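Local coordinates for protein Old Yellow Enzyme (Pichia, PDB 6AGZ) that probably uses its bound flavin mononucleotide to reduce the carbon-carbon double bond of enones asymmetrically, as an old yellow enzyme built on a TIM barrel, at residues L9-F15 with R355-G359; I224-I228 with G276-A280. The contacts are given in a common frame with arbitrary orientation. Numbering follows the deposited sequence.

Interaction 1: residues L9-F15 with R355-G359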
loop_
_atom_site.group_PDB
_atom_site.type_symbol
_atom_site.label_atom_id
_atom_site.label_comp_id
_atom_site.label_asym_id
_atom_site.label_seq_id
_atom_site.Cartn_x
_atom_site.Cartn_y
_atom_site.Cartn_z
ATOM N N LEU A 9 28.762 1.356 16.506
ATOM C CA LEU A 9 27.639 2.072 15.921
ATOM C C LEU A 9 27.503 3.501 16.427
ATOM O O LEU A 9 26.528 4.174 16.076
ATOM C CB LEU A 9 26.336 1.306 16.181
ATOM C CG LEU A 9 26.354 -0.179 15.811
ATOM C CD1 LEU A 9 24.968 -0.784 15.948
ATOM C CD2 LEU A 9 26.898 -0.390 14.407
ATOM N N ALA A 10 28.448 3.986 17.239
ATOM C CA ALA A 10 28.413 5.381 17.665
ATOM C C ALA A 10 28.561 6.340 16.492
ATOM O O ALA A 10 28.218 7.521 16.622
ATOM C CB ALA A 10 29.512 5.643 18.697
ATOM N N ASP A 11 29.058 5.856 15.351
ATOM C CA ASP A 11 29.225 6.689 14.166
ATOM C C ASP A 11 27.902 7.045 13.501
ATOM O O ASP A 11 27.866 7.971 12.684
ATOM C CB ASP A 11 30.112 5.972 13.146
ATOM C CG ASP A 11 31.568 6.061 13.468
ATOM O OD1 ASP A 11 32.268 6.759 12.782
ATOM O OD2 ASP A 11 32.013 5.433 14.403
ATOM N N THR A 12 26.822 6.343 13.825
ATOM C CA THR A 12 25.600 6.374 13.035
ATOM C C THR A 12 24.510 7.177 13.739
ATOM O O THR A 12 24.686 7.690 14.848
ATOM C CB THR A 12 25.122 4.950 12.751
ATOM O OG1 THR A 12 24.672 4.346 13.971
ATOM C CG2 THR A 12 26.258 4.119 12.175
ATOM N N ASN A 13 23.362 7.281 13.062
ATOM C CA ASN A 13 22.185 7.914 13.647
ATOM C C ASN A 13 21.674 7.165 14.868
ATOM O O ASN A 13 20.896 7.731 15.644
ATOM C CB ASN A 13 21.065 8.013 12.610
ATOM C CG ASN A 13 21.207 9.219 11.705
ATOM O OD1 ASN A 13 22.193 9.952 11.774
ATOM N ND2 ASN A 13 20.216 9.432 10.845
ATOM N N LEU A 14 22.084 5.905 15.052
ATOM C CA LEU A 14 21.604 5.125 16.187
ATOM C C LEU A 14 21.935 5.795 17.515
ATOM O O LEU A 14 21.205 5.619 18.496
ATOM C CB LEU A 14 22.195 3.715 16.146
ATOM C CG LEU A 14 21.618 2.741 17.177
ATOM C CD1 LEU A 14 20.156 2.456 16.870
ATOM C CD2 LEU A 14 22.421 1.452 17.238
ATOM N N PHE A 15 23.017 6.570 17.565
ATOM C CA PHE A 15 23.383 7.313 18.764
ATOM C C PHE A 15 23.395 8.814 18.504
ATOM O O PHE A 15 24.206 9.551 19.067
ATOM C CB PHE A 15 24.725 6.834 19.309
ATOM C CG PHE A 15 24.654 5.476 19.928
ATOM C CD1 PHE A 15 24.187 5.318 21.222
ATOM C CD2 PHE A 15 25.019 4.352 19.208
ATOM C CE1 PHE A 15 24.104 4.066 21.793
ATOM C CE2 PHE A 15 24.937 3.098 19.773
ATOM C CZ PHE A 15 24.480 2.955 21.068
ATOM N N ARG A 355 27.351 -1.541 24.561
ATOM C CA ARG A 355 28.003 -2.553 23.736
ATOM C C ARG A 355 27.866 -2.223 22.255
ATOM O O ARG A 355 28.821 -2.374 21.483
ATOM C CB ARG A 355 27.425 -3.940 24.028
ATOM C CG ARG A 355 27.732 -4.480 25.419
ATOM C CD ARG A 355 27.611 -5.991 25.459
ATOM N NE ARG A 355 27.142 -6.458 26.760
ATOM C CZ ARG A 355 27.214 -7.717 27.185
ATOM N NH1 ARG A 355 27.742 -8.643 26.405
ATOM N NH2 ARG A 355 26.751 -8.032 28.385
ATOM N N LEU A 356 26.677 -1.784 21.835
ATOM C CA LEU A 356 26.511 -1.347 20.454
ATOM C C LEU A 356 27.252 -0.044 20.194
ATOM O O LEU A 356 27.761 0.169 19.087
ATOM C CB LEU A 356 25.027 -1.200 20.126
ATOM C CG LEU A 356 24.223 -2.501 20.123
ATOM C CD1 LEU A 356 22.768 -2.234 19.764
ATOM C CD2 LEU A 356 24.845 -3.500 19.161
ATOM N N ARG A 357 27.332 0.832 21.199
ATOM C CA ARG A 357 28.047 2.092 21.036
ATOM C C ARG A 357 29.531 1.860 20.785
ATOM O O ARG A 357 30.132 2.505 19.916
ATOM C CB ARG A 357 27.845 2.967 22.272
ATOM C CG ARG A 357 28.556 4.310 22.221
ATOM C CD ARG A 357 28.680 4.899 23.615
ATOM N NE ARG A 357 29.530 4.074 24.470
ATOM C CZ ARG A 357 29.613 4.197 25.791
ATOM N NH1 ARG A 357 28.888 5.111 26.421
ATOM N NH2 ARG A 357 30.415 3.399 26.482
ATOM N N ASP A 358 30.139 0.940 21.530
ATOM C CA ASP A 358 31.572 0.699 21.454
ATOM C C ASP A 358 31.932 -0.511 20.601
ATOM O O ASP A 358 33.122 -0.789 20.418
ATOM C CB ASP A 358 32.149 0.532 22.863
ATOM C CG ASP A 358 31.739 1.656 23.793
ATOM O OD1 ASP A 358 31.514 2.783 23.302
ATOM O OD2 ASP A 358 31.638 1.414 25.014
ATOM N N GLY A 359 30.946 -1.234 20.080
ATOM C CA GLY A 359 31.230 -2.387 19.243
ATOM C C GLY A 359 31.707 -3.600 20.009
ATOM O O GLY A 359 32.583 -4.330 19.526
#
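Backbone hydrogen bonds join the N-terminal loop L9-F15 to the last turn of helix 352-358. L9 N donates to L356 O (3.0 Å), and A10 N makes a weak bond to R357 O (3.5 Å), so consecutive loop amides meet two carbonyls at the C-terminal end of the helix. The helix ends at D358, and G359 follows with positive phi. Within the loop, L9-T12 is a type I beta turn; T12 OG1 donates to L9 O (2.8 Å) and accepts from L14 N (3.2 Å), forming an ST turn that leads into the 3-10 segment. Apolar contacts centre on L356: its CB lies 4.2 Å from L9 CD1 and 4.3 Å from F15 CZ, and its CD1 4.5 Å from L14 CD2. L14 and L356 both also touch L29 of barrel strand 29-31. F15 offers a ring face to R357 in a CH-pi contact, with R357 CB 3.9 Å from the ring centroid. The R357 guanidinium pairs with D358 in a salt bridge within the segment, R357 NE to D358 OD1 at 2.6 Å and R357 NH2 to D358 OD2 at 2.8 Å. One good and one weak backbone bond thus hold the loop to the helix end, and the leucines and F15 ring pack alongside, without charge pairing between the segments.

Interaction 2: residues I224-I228 with G276-A280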
loop_
_atom_site.group_PDB
_atom_site.type_symbol
_atom_site.label_atom_id
_atom_site.label_comp_id
_atom_site.label_asym_id
_atom_site.label_seq_id
_atom_site.Cartn_x
_atom_site.Cartn_y
_atom_site.Cartn_z
ATOM N N ILE A 224 -7.688 5.031 19.390
ATOM C CA ILE A 224 -6.620 6.016 19.230
ATOM C C ILE A 224 -7.147 7.425 19.467
ATOM O O ILE A 224 -6.506 8.235 20.144
ATOM C CB ILE A 224 -5.974 5.885 17.839
ATOM C CG1 ILE A 224 -5.253 4.544 17.701
ATOM C CG2 ILE A 224 -5.004 7.029 17.591
ATOM C CD1 ILE A 224 -4.206 4.306 18.757
ATOM N N ASP A 225 -8.323 7.740 18.918
ATOM C CA ASP A 225 -8.864 9.088 19.068
ATOM C C ASP A 225 -9.224 9.383 20.519
ATOM O O ASP A 225 -8.925 10.470 21.029
ATOM C CB ASP A 225 -10.081 9.270 18.161
ATOM C CG ASP A 225 -9.716 9.263 16.690
ATOM O OD1 ASP A 225 -8.533 9.507 16.370
ATOM O OD2 ASP A 225 -10.611 9.019 15.853
ATOM N N LEU A 226 -9.862 8.427 21.202
ATOM C CA LEU A 226 -10.207 8.641 22.603
ATOM C C LEU A 226 -8.959 8.804 23.465
ATOM O O LEU A 226 -8.911 9.671 24.349
ATOM C CB LEU A 226 -11.072 7.489 23.112
ATOM C CG LEU A 226 -12.547 7.537 22.706
ATOM C CD1 LEU A 226 -13.229 6.207 22.980
ATOM C CD2 LEU A 226 -13.262 8.664 23.436
ATOM N N VAL A 227 -7.932 7.987 23.217
ATOM C CA VAL A 227 -6.704 8.080 24.003
ATOM C C VAL A 227 -5.981 9.393 23.723
ATOM O O VAL A 227 -5.428 10.018 24.635
ATOM C CB VAL A 227 -5.806 6.858 23.733
ATOM C CG1 VAL A 227 -4.435 7.047 24.362
ATOM C CG2 VAL A 227 -6.459 5.595 24.273
ATOM N N ILE A 228 -5.976 9.835 22.462
ATOM C CA ILE A 228 -5.367 11.119 22.123
ATOM C C ILE A 228 -6.089 12.252 22.836
ATOM O O ILE A 228 -5.458 13.165 23.384
ATOM C CB ILE A 228 -5.360 11.328 20.596
ATOM C CG1 ILE A 228 -4.296 10.450 19.934
ATOM C CG2 ILE A 228 -5.122 12.793 20.251
ATOM C CD1 ILE A 228 -4.262 10.578 18.426
ATOM N N GLY A 276 -3.016 18.117 13.171
ATOM C CA GLY A 276 -2.389 18.559 14.398
ATOM C C GLY A 276 -2.393 17.568 15.536
ATOM O O GLY A 276 -2.193 17.973 16.687
ATOM N N LYS A 277 -2.608 16.281 15.261
ATOM C CA LYS A 277 -2.519 15.233 16.281
ATOM C C LYS A 277 -1.561 14.172 15.752
ATOM O O LYS A 277 -1.978 13.158 15.184
ATOM C CB LYS A 277 -3.894 14.658 16.612
ATOM C CG LYS A 277 -4.927 15.705 16.990
ATOM C CD LYS A 277 -6.229 15.060 17.425
ATOM C CE LYS A 277 -6.733 14.080 16.381
ATOM N NZ LYS A 277 -7.401 12.905 17.003
ATOM N N ARG A 278 -0.269 14.407 15.959
ATOM C CA ARG A 278 0.790 13.533 15.475
ATOM C C ARG A 278 1.192 12.581 16.593
ATOM O O ARG A 278 1.595 13.025 17.674
ATOM C CB ARG A 278 1.992 14.353 15.003
ATOM C CG ARG A 278 3.280 13.556 14.831
ATOM C CD ARG A 278 3.323 12.814 13.503
ATOM N NE ARG A 278 3.385 13.727 12.366
ATOM C CZ ARG A 278 3.351 13.342 11.093
ATOM N NH1 ARG A 278 3.249 12.055 10.790
ATOM N NH2 ARG A 278 3.407 14.244 10.124
ATOM N N LEU A 279 1.073 11.279 16.336
ATOM C CA LEU A 279 1.475 10.287 17.322
ATOM C C LEU A 279 2.957 10.432 17.649
ATOM O O LEU A 279 3.749 10.925 16.842
ATOM C CB LEU A 279 1.192 8.872 16.813
ATOM C CG LEU A 279 -0.263 8.466 16.574
ATOM C CD1 LEU A 279 -0.348 6.998 16.176
ATOM C CD2 LEU A 279 -1.106 8.738 17.809
ATOM N N ALA A 280 3.325 10.004 18.859
ATOM C CA ALA A 280 4.732 10.011 19.245
ATOM C C ALA A 280 5.558 9.161 18.289
ATOM O O ALA A 280 6.620 9.586 17.821
ATOM C CB ALA A 280 4.885 9.517 20.684
HETATM O O HOH W 1 -8.650 12.600 19.361
#
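A turn of helix 218-231 (I224-I228, with I228 N bonded to I224 O at 2.9 Å) faces an irregular link, G276-A280, that runs from helix 258-274 into barrel strand 281-285. The backbones stay apart, the nearest CA atoms being those of I228 and K277 at 7.7 Å, so side chains and one water bridge the gap. G276, with positive phi, is the C-prime residue of the Schellman motif ending helix 258-274. I224 and I228, one helical turn apart, both point at the link: I228 CD1 meets L279 CD2 at 3.7 Å and I224 CG2 meets the same methyl at 4.3 Å. L279 also rests on V236 and V238 of the neighbouring strand 236-240. The K277 side chain passes over I228, K277 CD lying 3.8 Å from I228 CG2, and carries its ammonium to the helix, where NZ forms a long salt bridge with D225 OD1 (3.6 Å). D225 OD1 has its stronger partner in R272 of helix 258-274, a salt bridge. Water 1 donates to D225 O and accepts from K277 NZ, both at 2.7 Å. The aliphatic core therefore does the close packing between adjacent barrel units, while at its polar margin K277 reaches the helix less through the long salt bridge than through a well-formed water bridge.

Both interactions lie on the outer layer of the same eight-stranded parallel barrel, their centres 32 Å apart and their nearest atoms about 15 Å apart, without touching. Along the chain, both segments of interaction 2 fall between the two of interaction 1. Interaction 2 is comparatively local, joining the helix before strand 236-240 to the link before strand 281-285, the fifth and sixth strands of the barrel. Interaction 1 brings together chain regions 340 residues apart, packing the N-terminal loop, ahead of hairpin 18-20/23-25 and the first barrel strand, 29-31, against helix 352-358, the second helix after the last strand, 338-341. One thus stitches neighbouring beta-alpha units; the other joins the two ends of the barrel.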